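Local coordinates for metallo-beta-lactamase (Chryseobacterium indologenes, PDB 3L6N), which hydrolyses the beta-lactam ring of penicillins, cephalosporins and carbapenems with the help of zinc, and so confers resistance to these antibiotics, at residues Leu15-Thr20 with Leu195-His200; Ser56-Ile61 with Asn89-Lys94; Val70-Thr75 with Gly83-Phe88; Asp133-Gly138 with Asn143-Phe148. One frame throughout, in Å; residues are numbered along the deposited sequence. Where two conformers were deposited one is given.

How the contacts relate
The four contacts run from one sheet of the metallo-beta-lactamase sandwich to the other. Contact 1 packs strand 15-24 of the larger sheet on strand 195-198 of the smaller one and closes a long loop of chain that holds the other three. Contact 3 is nested within contact 2. Their centres are about 9 Å apart, and both use helix 86-90 on the outer side of the larger sheet. Contact 4 comes later in the chain, in the smaller sheet, about 25 Å between centres from contact 2. It meets contact 3 where Thr75 O lies 3.0 Å from Val144 N. Contact 1 carries a zinc ligand, and contacts 3 and 4 adjoin segments that carry others.

Contact 1: residues Leu15-Thr20 with Leu195-His200; sequences LHIYKT and LIIPGH. With ZN (zinc ion), chain C.
Ile17 and Ile197 meet through their delta methyls. Ile17 can be followed outward from CB, which points toward 195-200. CG1 lies beside the backbone N and anti to the carbonyl carbon (chi1 -61°). It comes 3.8 Å from Ile197 CD1. The next atom, Ile17 CD1, is closer to the same methyl, with Ile197 CD1 at 3.6 Å. The two isoleucines cross at a slant. Ile17 CD1 also meets Leu195 CD2 at 4.2 Å, and here the side chains reach toward each other tip to tip. One methyl of strand 15-24 thus touches two side chains of strand 195-198. The strands are well separated, with Ile17 CA 8.2 Å from Ile197 CA, and the contact is wholly apolar. Trp203 also packs on Ile17.

Three residues after Ile197 comes His200. His200 NE2 binds zinc at 2.1 Å, and a water lies at 2.1 Å from the same zinc. Asp80 and Cys158 complete the protein ligands. His200 ND1 is hydrogen-bonded to Ser30 O, which helps fix the rotation of the ring. Two sheets packed face to face, with metal ligands on loops at the strand ends, are the hallmark of the metallo-beta-lactamase alpha-beta/beta-alpha sandwich.

Contact 2: residues Ser56-Ile61 with Asn89-Lys94; sequences SLMDTI and NNKGIK. With SO4 (sulfate ion), chain D.
Met58, on helix 54-65, reaches across to Lys91 and Ile93, which follow helix 86-90. Leu57 turns to the sheet and packs on Leu44. Met58 was deposited in two conformers. The contacts described are those of one and are doubtful for the other. Its CB points toward 89-94. Its chain then bends at chi2 and again at chi3 (-57°), which parts the sulfur and the methyl between two partners. SD lies 3.8 Å from Ile93 CD1, and these two side chains run past each other in opposite directions. Met58 CE meets Lys91 CD at 3.8 Å, tip to tip with the aliphatic end of the lysine. Lys91 NZ is hydrogen-bonded to Gln55 OE1. Asp59 also bonds Gln55, through OD1. Thr60 sits on another side of the helix, where its OG1 lies 3.0 Å from O1 of a sulfate ion, probably from the crystallisation liquor. Ile61 returns to the sheet and packs on Val42 and Leu44.

Gly92, the first residue to leave helical angles, has positive phi (73°) in a Schellman motif. In this conformer the contact implies van der Waals cohesion, with the lysine lending its methylenes while its ammonium group bonds Gln55.

Contact 3: residues Val70-Thr75 with Gly83-Phe88; sequences VAVFAT and GDLSFF
Val72 meets Leu85 and Phe88 inside a beta-alpha-beta unit made of strand 69-73, helix 86-90 and strand 94-97. The helix packs against its own sheet, and Val72 is the residue of 70-75 whose side chain meets 83-88. Segment 83-88 opens with Gly83, which has positive phi (56°). Asp84 comes next, before the turn into the helix. Its OD1 caps the helix start by accepting from Ser86 N at 3.1 Å. It also accepts from Ser86 OG at 2.6 Å. The two donors arrive from the same face of the carboxylate plane. The backbone N of Asp84 is held by Tyr54 OH.

Leu85 points back to the strand. Its CD2 lies 4.3 Å from Val72 CG1, a loose apolar contact, and the side chain also packs on Thr95 of the next strand. Ser86 and Phe87 do not touch the strand segment. The Phe87 ring meets Tyr54 edge-to-face and Met58 of helix 54-65. Phe88 comes back to the sheet. Its ring lies beside Val47, Leu44 and Thr95, in a buried apolar setting.

Val72 serves both partners because its two methyls diverge. CG1 is anti to the backbone N (chi1 175°) and goes to Leu85, while CG2 lies over one face of the Phe88 ring. The opposite face has Phe87 CD2 at 3.5 Å above the plane, over its centre. On the strand side the contact is a CH-pi interaction: Val72 CG2 stands 3.8 Å from the centroid of the Phe88 ring, 16° off its normal.

Contact 4: residues Asp133-Gly138 with Asn143-Phe148; sequences DFLGEG and NVVVWF
Asp133 and Val145 form an antiparallel hydrogen-bonded pair in the smaller sheet of the metallo-beta-lactamase sandwich. Asp133 N gives to Val145 O at 2.8 Å, and Val145 N gives back to Asp133 O at 2.9 Å. Both bonds are nearly straight (167°). The side chains of the pair share a face of the sheet, where Val145 CG2 lies 3.7 Å from Asp133 CB. Leu135 CD1 reaches over to the same Val145 methyl. Leu135 also packs on Thr182, Leu186 and Lys189 of helix 179-189.

Past the pair the regular strand pairing stops. The ring edge of Phe134 meets Val144 CG1 near the ring plane. The N of Gly136 lies over the centre of one face of this ring.

A water links the two segments. It accepts from Leu135 N and donates to Gly136 O and Asn143 O. Further out, Asp133 OD1 bonds Tyr190 OH, and Glu137 OE1 bonds Asn175 ND2. Asn143 is close to His139 and His76, two ligands of a zinc. Its OD1 accepts from Thr140 N, which helps to orient the amide. The other end, Asn143 ND2, makes a weak, bent bond to Gly136 O at 3.1 Å.

Contact 1: residues Leu15-Thr20 with Leu195-His200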
loop_
_atom_site.group_PDB
_atom_site.type_symbol
_atom_site.label_atom_id
_atom_site.label_comp_id
_atom_site.label_asym_id
_atom_site.label_seq_id
_atom_site.Cartn_x
_atom_site.Cartn_y
_atom_site.Cartn_z
ATOM N N LEU A 15 3.645 -12.683 -5.461
ATOM C CA LEU A 15 2.963 -11.576 -4.794
ATOM C C LEU A 15 2.938 -11.779 -3.280
ATOM O O LEU A 15 2.346 -12.743 -2.769
ATOM C CB LEU A 15 1.542 -11.380 -5.341
ATOM C CG LEU A 15 0.806 -10.160 -4.783
ATOM C CD1 LEU A 15 1.531 -8.857 -5.160
ATOM C CD2 LEU A 15 -0.602 -10.174 -5.346
ATOM N N HIS A 16 3.573 -10.854 -2.569
ATOM C CA HIS A 16 3.718 -10.976 -1.118
ATOM C C HIS A 16 3.019 -9.869 -0.363
ATOM O O HIS A 16 3.098 -8.699 -0.746
ATOM C CB HIS A 16 5.201 -10.944 -0.725
ATOM C CG HIS A 16 5.998 -12.128 -1.196
ATOM N ND1 HIS A 16 6.309 -12.333 -2.525
ATOM C CD2 HIS A 16 6.577 -13.145 -0.514
ATOM C CE1 HIS A 16 7.041 -13.431 -2.638
ATOM N NE2 HIS A 16 7.221 -13.941 -1.432
ATOM N N ILE A 17 2.346 -10.246 0.725
ATOM C CA ILE A 17 1.850 -9.310 1.731
ATOM C C ILE A 17 2.939 -9.238 2.776
ATOM O O ILE A 17 3.456 -10.270 3.166
ATOM C CB ILE A 17 0.578 -9.849 2.415
ATOM C CG1 ILE A 17 -0.534 -10.039 1.380
ATOM C CG2 ILE A 17 0.138 -8.918 3.562
ATOM C CD1 ILE A 17 -1.431 -11.241 1.687
ATOM N N TYR A 18 3.325 -8.037 3.193
ATOM C CA TYR A 18 4.235 -7.917 4.333
ATOM C C TYR A 18 3.703 -6.941 5.373
ATOM O O TYR A 18 3.086 -5.930 5.042
ATOM C CB TYR A 18 5.688 -7.625 3.913
ATOM C CG TYR A 18 6.026 -6.207 3.498
ATOM C CD1 TYR A 18 6.606 -5.316 4.408
ATOM C CD2 TYR A 18 5.824 -5.768 2.191
ATOM C CE1 TYR A 18 6.957 -4.024 4.035
ATOM C CE2 TYR A 18 6.178 -4.469 1.799
ATOM C CZ TYR A 18 6.744 -3.603 2.730
ATOM O OH TYR A 18 7.088 -2.315 2.378
ATOM N N LYS A 19 3.923 -7.269 6.641
ATOM C CA LYS A 19 3.371 -6.454 7.731
ATOM C C LYS A 19 4.532 -5.802 8.463
ATOM O O LYS A 19 5.528 -6.463 8.737
ATOM C CB LYS A 19 2.600 -7.322 8.735
ATOM C CG LYS A 19 1.389 -8.064 8.209
ATOM C CD LYS A 19 0.673 -8.815 9.337
ATOM C CE LYS A 19 0.036 -7.872 10.360
ATOM N NZ LYS A 19 -1.253 -7.223 9.939
ATOM N N THR A 20 4.418 -4.504 8.733
ATOM C CA THR A 20 5.397 -3.804 9.583
ATOM C C THR A 20 4.686 -3.108 10.730
ATOM O O THR A 20 3.472 -2.894 10.691
ATOM C CB THR A 20 6.279 -2.800 8.801
ATOM O OG1 THR A 20 5.507 -1.682 8.350
ATOM C CG2 THR A 20 6.962 -3.489 7.620
ATOM N N LEU A 195 -9.137 -11.654 -2.894
ATOM C CA LEU A 195 -8.438 -11.176 -1.705
ATOM C C LEU A 195 -8.296 -9.666 -1.807
ATOM O O LEU A 195 -7.845 -9.156 -2.823
ATOM C CB LEU A 195 -7.066 -11.838 -1.597
ATOM C CG LEU A 195 -6.166 -11.472 -0.417
ATOM C CD1 LEU A 195 -6.821 -11.782 0.925
ATOM C CD2 LEU A 195 -4.826 -12.209 -0.547
ATOM N N ILE A 196 -8.734 -8.962 -0.771
ATOM C CA ILE A 196 -8.570 -7.506 -0.694
ATOM C C ILE A 196 -7.763 -7.200 0.559
ATOM O O ILE A 196 -8.134 -7.621 1.661
ATOM C CB ILE A 196 -9.922 -6.763 -0.708
ATOM C CG1 ILE A 196 -10.689 -7.108 -1.997
ATOM C CG2 ILE A 196 -9.693 -5.251 -0.596
ATOM C CD1 ILE A 196 -12.063 -6.499 -2.101
ATOM N N ILE A 197 -6.632 -6.511 0.386
ATOM C CA ILE A 197 -5.749 -6.227 1.515
ATOM C C ILE A 197 -6.091 -4.863 2.093
ATOM O O ILE A 197 -5.983 -3.853 1.385
ATOM C CB ILE A 197 -4.253 -6.234 1.084
ATOM C CG1 ILE A 197 -3.867 -7.554 0.394
ATOM C CG2 ILE A 197 -3.316 -5.919 2.279
ATOM C CD1 ILE A 197 -4.079 -8.810 1.237
ATOM N N PRO A 198 -6.487 -4.823 3.379
ATOM C CA PRO A 198 -6.670 -3.548 4.075
ATOM C C PRO A 198 -5.333 -2.964 4.533
ATOM O O PRO A 198 -4.379 -3.708 4.786
ATOM C CB PRO A 198 -7.525 -3.930 5.285
ATOM C CG PRO A 198 -7.095 -5.339 5.616
ATOM C CD PRO A 198 -6.699 -5.974 4.278
ATOM N N GLY A 199 -5.271 -1.639 4.638
ATOM C CA GLY A 199 -4.016 -0.965 4.983
ATOM C C GLY A 199 -3.453 -1.286 6.356
ATOM O O GLY A 199 -2.237 -1.338 6.530
ATOM N N HIS A 200 -4.342 -1.501 7.326
ATOM C CA HIS A 200 -3.943 -1.726 8.711
ATOM C C HIS A 200 -4.664 -2.923 9.314
ATOM O O HIS A 200 -5.728 -3.313 8.837
ATOM C CB HIS A 200 -4.260 -0.488 9.552
ATOM C CG HIS A 200 -3.522 0.743 9.127
ATOM N ND1 HIS A 200 -2.253 1.036 9.580
ATOM C CD2 HIS A 200 -3.871 1.755 8.299
ATOM C CE1 HIS A 200 -1.855 2.178 9.049
ATOM N NE2 HIS A 200 -2.815 2.632 8.264
HETATM ZN ZN ZN C . -2.411 3.813 6.545
HETATM O O HOH W 1 -2.159 5.879 6.564
#

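Contact 2: residues Ser56-Ile61 with Asn89-Lys94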
loop_
_atom_site.group_PDB
_atom_site.type_symbol
_atom_site.label_atom_id
_atom_site.label_comp_id
_atom_site.label_asym_id
_atom_site.label_seq_id
_atom_site.Cartn_x
_atom_site.Cartn_y
_atom_site.Cartn_z
ATOM N N SER A 56 16.793 -2.905 6.231
ATOM C CA SER A 56 16.532 -4.248 6.727
ATOM C C SER A 56 15.617 -5.026 5.787
ATOM O O SER A 56 15.880 -6.189 5.487
ATOM C CB SER A 56 15.907 -4.179 8.124
ATOM O OG SER A 56 15.724 -5.476 8.649
ATOM N N LEU A 57 14.547 -4.381 5.326
ATOM C CA LEU A 57 13.616 -5.035 4.395
ATOM C C LEU A 57 14.316 -5.367 3.083
ATOM O O LEU A 57 14.157 -6.464 2.573
ATOM C CB LEU A 57 12.392 -4.165 4.116
ATOM C CG LEU A 57 11.411 -4.792 3.109
ATOM C CD1 LEU A 57 10.761 -6.043 3.682
ATOM C CD2 LEU A 57 10.372 -3.759 2.759
ATOM N N MET A 58 15.093 -4.421 2.557
ATOM C CA MET A 58 15.839 -4.654 1.324
ATOM C C MET A 58 16.803 -5.833 1.468
ATOM O O MET A 58 16.878 -6.685 0.582
ATOM C CB MET A 58 16.572 -3.391 0.864
ATOM C CG MET A 58 15.638 -2.262 0.449
ATOM S SD MET A 58 16.360 -1.286 -0.888
ATOM C CE MET A 58 17.902 -0.803 -0.111
ATOM N N ASP A 59 17.509 -5.893 2.598
ATOM C CA ASP A 59 18.424 -7.009 2.882
ATOM C C ASP A 59 17.698 -8.348 2.951
ATOM O O ASP A 59 18.196 -9.358 2.436
ATOM C CB ASP A 59 19.180 -6.779 4.200
ATOM C CG ASP A 59 20.128 -5.589 4.138
ATOM O OD1 ASP A 59 20.411 -5.080 3.036
ATOM O OD2 ASP A 59 20.590 -5.174 5.226
ATOM N N THR A 60 16.526 -8.350 3.587
ATOM C CA THR A 60 15.720 -9.559 3.730
ATOM C C THR A 60 15.248 -10.040 2.354
ATOM O O THR A 60 15.324 -11.223 2.041
ATOM C CB THR A 60 14.550 -9.304 4.695
ATOM O OG1 THR A 60 15.091 -9.068 6.003
ATOM C CG2 THR A 60 13.599 -10.502 4.775
ATOM N N ILE A 61 14.785 -9.106 1.534
ATOM C CA ILE A 61 14.336 -9.429 0.182
ATOM C C ILE A 61 15.487 -9.973 -0.681
ATOM O O ILE A 61 15.301 -10.943 -1.422
ATOM C CB ILE A 61 13.642 -8.205 -0.471
ATOM C CG1 ILE A 61 12.302 -7.930 0.223
ATOM C CG2 ILE A 61 13.442 -8.398 -1.993
ATOM C CD1 ILE A 61 11.659 -6.576 -0.155
ATOM N N ASN A 89 15.228 7.149 -3.566
ATOM C CA ASN A 89 15.736 8.064 -4.587
ATOM C C ASN A 89 17.260 8.149 -4.561
ATOM O O ASN A 89 17.900 8.104 -5.613
ATOM C CB ASN A 89 15.129 9.462 -4.426
ATOM C CG ASN A 89 13.636 9.489 -4.698
ATOM O OD1 ASN A 89 13.089 8.594 -5.343
ATOM N ND2 ASN A 89 12.965 10.521 -4.198
ATOM N N ASN A 90 17.826 8.243 -3.358
ATOM C CA ASN A 90 19.281 8.382 -3.193
ATOM C C ASN A 90 20.042 7.170 -3.705
ATOM O O ASN A 90 21.171 7.296 -4.192
ATOM C CB ASN A 90 19.653 8.671 -1.738
ATOM C CG ASN A 90 19.258 10.080 -1.299
ATOM O OD1 ASN A 90 18.905 10.928 -2.119
ATOM N ND2 ASN A 90 19.332 10.329 0.002
ATOM N N LYS A 91 19.399 6.008 -3.640
ATOM C CA LYS A 91 19.986 4.766 -4.140
ATOM C C LYS A 91 19.677 4.496 -5.618
ATOM O O LYS A 91 20.020 3.434 -6.145
ATOM C CB LYS A 91 19.522 3.587 -3.270
ATOM C CG LYS A 91 20.025 3.626 -1.844
ATOM C CD LYS A 91 19.338 2.571 -1.003
ATOM C CE LYS A 91 20.078 2.346 0.295
ATOM N NZ LYS A 91 21.230 1.411 0.123
ATOM N N GLY A 92 19.025 5.443 -6.293
ATOM C CA GLY A 92 18.693 5.294 -7.711
ATOM C C GLY A 92 17.564 4.314 -7.999
ATOM O O GLY A 92 17.373 3.883 -9.140
ATOM N N ILE A 93 16.811 3.968 -6.959
ATOM C CA ILE A 93 15.633 3.118 -7.110
ATOM C C ILE A 93 14.470 4.016 -7.504
ATOM O O ILE A 93 14.152 4.975 -6.800
ATOM C CB ILE A 93 15.323 2.354 -5.805
ATOM C CG1 ILE A 93 16.473 1.391 -5.464
ATOM C CG2 ILE A 93 13.977 1.599 -5.904
ATOM C CD1 ILE A 93 16.441 0.871 -4.044
ATOM N N LYS A 94 13.859 3.710 -8.642
ATOM C CA LYS A 94 12.720 4.474 -9.133
ATOM C C LYS A 94 11.569 4.456 -8.122
ATOM O O LYS A 94 11.201 3.401 -7.600
ATOM C CB LYS A 94 12.250 3.917 -10.468
ATOM C CG LYS A 94 13.224 4.166 -11.607
ATOM C CD LYS A 94 12.612 3.776 -12.923
ATOM C CE LYS A 94 13.519 4.193 -14.076
ATOM N NZ LYS A 94 12.898 3.845 -15.383
HETATM S S SO4 D . 16.347 -12.541 7.129
HETATM O O1 SO4 D . 15.334 -11.594 7.597
HETATM O O2 SO4 D . 15.720 -13.838 6.875
HETATM O O3 SO4 D . 16.946 -12.049 5.891
HETATM O O4 SO4 D . 17.389 -12.686 8.143
#

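Contact 3: residues Val70-Thr75 with Gly83-Phe88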
loop_
_atom_site.group_PDB
_atom_site.type_symbol
_atom_site.label_atom_id
_atom_site.label_comp_id
_atom_site.label_asym_id
_atom_site.label_seq_id
_atom_site.Cartn_x
_atom_site.Cartn_y
_atom_site.Cartn_z
ATOM N N VAL A 70 13.694 -2.689 -7.120
ATOM C CA VAL A 70 13.902 -1.866 -8.314
ATOM C C VAL A 70 12.842 -0.794 -8.531
ATOM O O VAL A 70 12.999 0.054 -9.407
ATOM C CB VAL A 70 14.101 -2.733 -9.595
ATOM C CG1 VAL A 70 15.295 -3.675 -9.398
ATOM C CG2 VAL A 70 12.824 -3.503 -9.976
ATOM N N ALA A 71 11.770 -0.818 -7.733
ATOM C CA ALA A 71 10.727 0.204 -7.830
ATOM C C ALA A 71 9.930 0.259 -6.538
ATOM O O ALA A 71 9.741 -0.772 -5.869
ATOM C CB ALA A 71 9.810 -0.073 -9.005
ATOM N N VAL A 72 9.470 1.456 -6.188
ATOM C CA VAL A 72 8.621 1.635 -5.004
ATOM C C VAL A 72 7.415 2.447 -5.439
ATOM O O VAL A 72 7.578 3.547 -5.986
ATOM C CB VAL A 72 9.377 2.392 -3.893
ATOM C CG1 VAL A 72 8.456 2.691 -2.698
ATOM C CG2 VAL A 72 10.606 1.597 -3.442
ATOM N N PHE A 73 6.220 1.899 -5.226
ATOM C CA PHE A 73 4.962 2.605 -5.503
ATOM C C PHE A 73 4.286 3.000 -4.193
ATOM O O PHE A 73 4.141 2.167 -3.308
ATOM C CB PHE A 73 4.010 1.708 -6.305
ATOM C CG PHE A 73 4.359 1.593 -7.760
ATOM C CD1 PHE A 73 5.460 0.845 -8.181
ATOM C CD2 PHE A 73 3.558 2.214 -8.717
ATOM C CE1 PHE A 73 5.779 0.727 -9.533
ATOM C CE2 PHE A 73 3.867 2.105 -10.083
ATOM C CZ PHE A 73 4.984 1.357 -10.487
ATOM N N ALA A 74 3.867 4.259 -4.090
ATOM C CA ALA A 74 3.171 4.751 -2.889
ATOM C C ALA A 74 1.684 4.848 -3.152
ATOM O O ALA A 74 1.275 5.386 -4.188
ATOM C CB ALA A 74 3.712 6.138 -2.497
ATOM N N THR A 75 0.875 4.342 -2.219
ATOM C CA THR A 75 -0.577 4.387 -2.389
ATOM C C THR A 75 -1.252 5.591 -1.721
ATOM O O THR A 75 -2.463 5.786 -1.859
ATOM C CB THR A 75 -1.292 3.066 -2.012
ATOM O OG1 THR A 75 -1.155 2.829 -0.607
ATOM C CG2 THR A 75 -0.730 1.890 -2.806
ATOM N N GLY A 83 6.167 7.090 2.946
ATOM C CA GLY A 83 7.272 7.254 3.892
ATOM C C GLY A 83 8.240 8.324 3.412
ATOM O O GLY A 83 7.823 9.373 2.899
ATOM N N ASP A 84 9.534 8.050 3.569
ATOM C CA ASP A 84 10.586 8.971 3.154
ATOM C C ASP A 84 11.223 8.430 1.884
ATOM O O ASP A 84 12.138 7.588 1.934
ATOM C CB ASP A 84 11.633 9.135 4.263
ATOM C CG ASP A 84 12.810 10.022 3.845
ATOM O OD1 ASP A 84 12.766 10.630 2.747
ATOM O OD2 ASP A 84 13.782 10.095 4.629
ATOM N N LEU A 85 10.730 8.906 0.747
ATOM C CA LEU A 85 11.162 8.390 -0.545
ATOM C C LEU A 85 12.624 8.703 -0.864
ATOM O O LEU A 85 13.184 8.098 -1.783
ATOM C CB LEU A 85 10.262 8.889 -1.674
ATOM C CG LEU A 85 8.819 8.373 -1.652
ATOM C CD1 LEU A 85 8.003 9.142 -2.680
ATOM C CD2 LEU A 85 8.743 6.862 -1.915
ATOM N N SER A 86 13.233 9.616 -0.097
ATOM C CA SER A 86 14.631 9.984 -0.347
ATOM C C SER A 86 15.558 8.787 -0.177
ATOM O O SER A 86 16.569 8.672 -0.881
ATOM C CB SER A 86 15.089 11.164 0.525
ATOM O OG SER A 86 15.256 10.810 1.887
ATOM N N PHE A 87 15.202 7.881 0.728
ATOM C CA PHE A 87 16.006 6.681 0.938
ATOM C C PHE A 87 16.194 5.917 -0.366
ATOM O O PHE A 87 17.304 5.458 -0.678
ATOM C CB PHE A 87 15.360 5.766 1.973
ATOM C CG PHE A 87 16.091 4.463 2.163
ATOM C CD1 PHE A 87 17.098 4.351 3.116
ATOM C CD2 PHE A 87 15.759 3.346 1.397
ATOM C CE1 PHE A 87 17.770 3.144 3.300
ATOM C CE2 PHE A 87 16.426 2.137 1.561
ATOM C CZ PHE A 87 17.428 2.030 2.519
ATOM N N PHE A 88 15.100 5.765 -1.110
ATOM C CA PHE A 88 15.122 5.032 -2.367
ATOM C C PHE A 88 15.646 5.885 -3.514
ATOM O O PHE A 88 16.457 5.411 -4.318
ATOM C CB PHE A 88 13.750 4.426 -2.656
ATOM C CG PHE A 88 13.287 3.498 -1.578
ATOM C CD1 PHE A 88 13.733 2.176 -1.542
ATOM C CD2 PHE A 88 12.436 3.948 -0.576
ATOM C CE1 PHE A 88 13.329 1.318 -0.533
ATOM C CE2 PHE A 88 12.022 3.084 0.443
ATOM C CZ PHE A 88 12.465 1.769 0.452
#

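Contact 4: residues Asp133-Gly138 with Asn143-Phe148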
loop_
_atom_site.group_PDB
_atom_site.type_symbol
_atom_site.label_atom_id
_atom_site.label_comp_id
_atom_site.label_asym_id
_atom_site.label_seq_id
_atom_site.Cartn_x
_atom_site.Cartn_y
_atom_site.Cartn_z
ATOM N N ASP A 133 -5.156 2.300 -9.439
ATOM C CA ASP A 133 -6.452 2.929 -9.727
ATOM C C ASP A 133 -6.813 3.996 -8.699
ATOM O O ASP A 133 -6.647 3.792 -7.492
ATOM C CB ASP A 133 -7.561 1.879 -9.731
ATOM C CG ASP A 133 -7.798 1.260 -11.103
ATOM O OD1 ASP A 133 -7.987 0.020 -11.159
ATOM O OD2 ASP A 133 -7.824 2.000 -12.111
ATOM N N PHE A 134 -7.319 5.128 -9.179
ATOM C CA PHE A 134 -7.929 6.110 -8.301
ATOM C C PHE A 134 -9.447 5.996 -8.428
ATOM O O PHE A 134 -10.011 6.262 -9.498
ATOM C CB PHE A 134 -7.464 7.529 -8.635
ATOM C CG PHE A 134 -8.076 8.567 -7.754
ATOM C CD1 PHE A 134 -7.649 8.701 -6.441
ATOM C CD2 PHE A 134 -9.102 9.384 -8.219
ATOM C CE1 PHE A 134 -8.224 9.647 -5.601
ATOM C CE2 PHE A 134 -9.682 10.331 -7.392
ATOM C CZ PHE A 134 -9.239 10.464 -6.080
ATOM N N LEU A 135 -10.098 5.590 -7.345
ATOM C CA LEU A 135 -11.546 5.330 -7.369
ATOM C C LEU A 135 -12.334 6.475 -6.744
ATOM O O LEU A 135 -13.577 6.469 -6.745
ATOM C CB LEU A 135 -11.875 4.018 -6.652
ATOM C CG LEU A 135 -11.227 2.740 -7.200
ATOM C CD1 LEU A 135 -11.344 1.609 -6.180
ATOM C CD2 LEU A 135 -11.836 2.342 -8.546
ATOM N N GLY A 136 -11.619 7.460 -6.207
ATOM C CA GLY A 136 -12.259 8.520 -5.444
ATOM C C GLY A 136 -11.615 8.729 -4.089
ATOM O O GLY A 136 -10.777 7.935 -3.657
ATOM N N GLU A 137 -12.011 9.809 -3.427
ATOM C CA GLU A 137 -11.484 10.168 -2.120
ATOM C C GLU A 137 -12.068 9.310 -1.014
ATOM O O GLU A 137 -13.185 8.801 -1.127
ATOM C CB GLU A 137 -11.754 11.650 -1.840
ATOM C CG GLU A 137 -11.243 12.553 -2.959
ATOM C CD GLU A 137 -11.232 14.028 -2.608
ATOM O OE1 GLU A 137 -11.459 14.377 -1.435
ATOM O OE2 GLU A 137 -10.987 14.840 -3.525
ATOM N N GLY A 138 -11.315 9.156 0.068
ATOM C CA GLY A 138 -11.784 8.370 1.195
ATOM C C GLY A 138 -10.988 8.614 2.448
ATOM O O GLY A 138 -11.153 9.635 3.117
ATOM N N ASN A 143 -5.717 8.746 -1.952
ATOM C CA ASN A 143 -5.571 7.290 -1.849
ATOM C C ASN A 143 -5.877 6.556 -3.150
ATOM O O ASN A 143 -6.855 6.868 -3.837
ATOM C CB ASN A 143 -6.317 6.679 -0.641
ATOM C CG ASN A 143 -7.803 7.056 -0.553
ATOM O OD1 ASN A 143 -8.370 6.981 0.533
ATOM N ND2 ASN A 143 -8.439 7.405 -1.671
ATOM N N VAL A 144 -5.015 5.601 -3.482
ATOM C CA VAL A 144 -5.190 4.762 -4.663
ATOM C C VAL A 144 -5.132 3.297 -4.243
ATOM O O VAL A 144 -4.645 2.980 -3.158
ATOM C CB VAL A 144 -4.130 5.048 -5.753
ATOM C CG1 VAL A 144 -4.342 6.434 -6.353
ATOM C CG2 VAL A 144 -2.695 4.906 -5.194
ATOM N N VAL A 145 -5.639 2.422 -5.108
ATOM C CA VAL A 145 -5.598 0.977 -4.895
ATOM C C VAL A 145 -4.724 0.351 -5.985
ATOM O O VAL A 145 -4.472 0.977 -7.015
ATOM C CB VAL A 145 -7.022 0.351 -4.926
ATOM C CG1 VAL A 145 -7.918 0.946 -3.823
ATOM C CG2 VAL A 145 -7.683 0.504 -6.329
ATOM N N VAL A 146 -4.264 -0.878 -5.759
ATOM C CA VAL A 146 -3.451 -1.574 -6.747
ATOM C C VAL A 146 -4.068 -2.923 -7.067
ATOM O O VAL A 146 -4.273 -3.762 -6.181
ATOM C CB VAL A 146 -1.973 -1.760 -6.297
ATOM C CG1 VAL A 146 -1.136 -2.279 -7.463
ATOM C CG2 VAL A 146 -1.391 -0.430 -5.790
ATOM N N TRP A 147 -4.392 -3.116 -8.346
ATOM C CA TRP A 147 -5.003 -4.362 -8.811
ATOM C C TRP A 147 -3.960 -5.244 -9.478
ATOM O O TRP A 147 -3.191 -4.775 -10.318
ATOM C CB TRP A 147 -6.127 -4.028 -9.804
ATOM C CG TRP A 147 -6.746 -5.220 -10.512
ATOM C CD1 TRP A 147 -6.802 -5.429 -11.861
ATOM C CD2 TRP A 147 -7.409 -6.337 -9.903
ATOM N NE1 TRP A 147 -7.452 -6.615 -12.130
ATOM C CE2 TRP A 147 -7.838 -7.188 -10.949
ATOM C CE3 TRP A 147 -7.689 -6.696 -8.580
ATOM C CZ2 TRP A 147 -8.522 -8.385 -10.708
ATOM C CZ3 TRP A 147 -8.373 -7.889 -8.338
ATOM C CH2 TRP A 147 -8.782 -8.715 -9.400
ATOM N N PHE A 148 -3.940 -6.518 -9.090
ATOM C CA PHE A 148 -3.002 -7.501 -9.624
ATOM C C PHE A 148 -3.780 -8.572 -10.397
ATOM O O PHE A 148 -4.200 -9.572 -9.814
ATOM C CB PHE A 148 -2.209 -8.136 -8.476
ATOM C CG PHE A 148 -1.356 -7.151 -7.714
ATOM C CD1 PHE A 148 -1.834 -6.550 -6.551
ATOM C CD2 PHE A 148 -0.084 -6.824 -8.169
ATOM C CE1 PHE A 148 -1.044 -5.633 -5.846
ATOM C CE2 PHE A 148 0.720 -5.899 -7.476
ATOM C CZ PHE A 148 0.231 -5.317 -6.306
HETATM O O HOH W 2 -9.244 5.770 -4.686
#